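Local coordinates for protein phiAB6 tailspike (Unidentified phage, PDB 5JS4) that probably recognises and fragments the exopolysaccharide of Acinetobacter baumannii as a trimeric, beta-helical phage tailspike, at residues Asp615-Thr620 / Gly662-Thr667. Sequence-based numbering, arbitrary orientation.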
loop_
_atom_site.group_PDB
_atom_site.type_symbol
_atom_site.label_atom_id
_atom_site.label_comp_id
_atom_site.label_asym_id
_atom_site.label_seq_id
_atom_site.Cartn_x
_atom_site.Cartn_y
_atom_site.Cartn_z
ATOM N N ASP A 615 29.280 -40.725 36.049
ATOM C CA ASP A 615 30.616 -40.392 36.538
ATOM C C ASP A 615 30.550 -40.411 38.053
ATOM O O ASP A 615 29.837 -39.608 38.653
ATOM C CB ASP A 615 31.042 -39.017 36.020
ATOM C CG ASP A 615 32.479 -38.650 36.381
ATOM O OD1 ASP A 615 33.094 -39.295 37.256
ATOM O OD2 ASP A 615 32.990 -37.689 35.771
ATOM N N GLN A 616 31.275 -41.336 38.670
ATOM C CA GLN A 616 31.218 -41.459 40.128
ATOM C C GLN A 616 31.833 -40.245 40.834
ATOM O O GLN A 616 31.629 -40.071 42.034
ATOM C CB GLN A 616 31.836 -42.776 40.605
ATOM C CG GLN A 616 33.332 -42.907 40.434
ATOM C CD GLN A 616 33.826 -44.290 40.839
ATOM O OE1 GLN A 616 33.523 -45.285 40.180
ATOM N NE2 GLN A 616 34.583 -44.359 41.923
ATOM N N SER A 617 32.562 -39.406 40.095
ATOM C CA SER A 617 33.094 -38.143 40.640
ATOM C C SER A 617 32.116 -36.963 40.584
ATOM O O SER A 617 32.400 -35.906 41.162
ATOM C CB SER A 617 34.399 -37.748 39.939
ATOM O OG SER A 617 35.451 -38.613 40.311
ATOM N N PHE A 618 30.988 -37.115 39.889
ATOM C CA PHE A 618 29.960 -36.069 39.894
ATOM C C PHE A 618 29.434 -35.874 41.315
ATOM O O PHE A 618 29.226 -36.848 42.038
ATOM C CB PHE A 618 28.746 -36.424 39.018
ATOM C CG PHE A 618 28.958 -36.277 37.529
ATOM C CD1 PHE A 618 29.844 -35.351 36.983
ATOM C CD2 PHE A 618 28.192 -37.040 36.663
ATOM C CE1 PHE A 618 29.992 -35.236 35.608
ATOM C CE2 PHE A 618 28.336 -36.929 35.291
ATOM C CZ PHE A 618 29.232 -36.024 34.763
ATOM N N SER A 619 29.187 -34.619 41.682
ATOM C CA SER A 619 28.563 -34.286 42.962
ATOM C C SER A 619 27.103 -34.738 43.005
ATOM O O SER A 619 26.605 -35.150 44.054
ATOM C CB SER A 619 28.647 -32.778 43.214
ATOM O OG SER A 619 29.995 -32.344 43.245
ATOM N N THR A 620 26.423 -34.640 41.865
ATOM C CA THR A 620 25.049 -35.118 41.723
ATOM C C THR A 620 24.942 -35.841 40.383
ATOM O O THR A 620 25.641 -35.476 39.441
ATOM C CB THR A 620 24.033 -33.962 41.754
ATOM O OG1 THR A 620 24.267 -33.080 40.650
ATOM C CG2 THR A 620 24.141 -33.174 43.053
ATOM N N GLY A 662 38.975 -47.188 36.576
ATOM C CA GLY A 662 39.936 -46.978 37.670
ATOM C C GLY A 662 40.017 -45.578 38.253
ATOM O O GLY A 662 40.284 -45.417 39.446
ATOM N N SER A 663 39.816 -44.568 37.415
ATOM C CA SER A 663 39.865 -43.169 37.838
ATOM C C SER A 663 39.127 -42.325 36.820
ATOM O O SER A 663 38.756 -42.815 35.751
ATOM C CB SER A 663 41.310 -42.685 37.927
ATOM O OG SER A 663 41.876 -42.600 36.630
ATOM N N ARG A 664 38.920 -41.054 37.139
ATOM C CA ARG A 664 38.212 -40.166 36.230
ATOM C C ARG A 664 38.993 -39.979 34.930
ATOM O O ARG A 664 38.408 -39.942 33.850
ATOM C CB ARG A 664 37.934 -38.814 36.882
ATOM C CG ARG A 664 36.697 -38.147 36.321
ATOM C CD ARG A 664 36.514 -36.744 36.860
ATOM N NE ARG A 664 35.113 -36.351 36.807
ATOM C CZ ARG A 664 34.606 -35.271 37.393
ATOM N NH1 ARG A 664 35.388 -34.426 38.065
ATOM N NH2 ARG A 664 33.306 -35.032 37.301
ATOM N N LEU A 665 40.313 -39.868 35.039
ATOM C CA LEU A 665 41.179 -39.776 33.864
ATOM C C LEU A 665 41.173 -41.085 33.081
ATOM O O LEU A 665 41.256 -41.078 31.849
ATOM C CB LEU A 665 42.614 -39.461 34.289
ATOM C CG LEU A 665 43.588 -39.121 33.158
ATOM C CD1 LEU A 665 43.401 -37.676 32.727
ATOM C CD2 LEU A 665 45.022 -39.390 33.582
ATOM N N GLY A 666 41.095 -42.196 33.809
ATOM C CA GLY A 666 41.102 -43.530 33.222
ATOM C C GLY A 666 42.484 -44.153 33.263
ATOM O O GLY A 666 43.493 -43.463 33.100
ATOM N N THR A 667 42.536 -45.458 33.492
ATOM C CA THR A 667 43.789 -46.206 33.440
ATOM C C THR A 667 44.135 -46.597 32.008
ATOM O O THR A 667 45.288 -46.877 31.700
ATOM C CB THR A 667 43.685 -47.507 34.239
ATOM O OG1 THR A 667 42.582 -48.271 33.731
ATOM C CG2 THR A 667 43.469 -47.229 35.717
#
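Arg664 reaches across to the turn at 615-618 and grips Asp615 side-on, with two nitrogens on the same carboxylate oxygen. The shorter bond of the salt bridge puts Arg664 NE 2.7 Å from Asp615 OD2, with an N-H...O angle of 160° and an approach on the syn side of the carboxylate. Arg664 NH2 meets Asp615 OD2 at 3.1 Å in a more bent bond, from above the carboxylate plane. The acceptor stays in the guanidinium plane, while the two flat groups are turned 72° to each other. Arg710 adds a second salt bridge to OD2, so two arginines share this one oxygen, which would favour the charged carboxylate. Arg664 NH1 donates a hydrogen bond to the carbonyl O of Thr686 of a neighbouring subunit.

Packing probably limits the guanidinium further. Ser617 CB sits over one face, 3.5 Å from Arg664 NE, and Phe618 CD1 lies at the edge, 3.5 Å from Arg664 NH2, its ring steeply inclined to the guanidinium. The arginine chain runs extended from CG to NE to get there.

Within the turn, Asp615 OD1 accepts from Ser617 N at 2.9 Å, and Phe618 N bonds to Asp615 O at 3.0 Å.

An Asx turn nested in a type I beta turn thus anchors an arginine from another loop, tying two loops of the C-terminal beta-rich region together at the trimer interface.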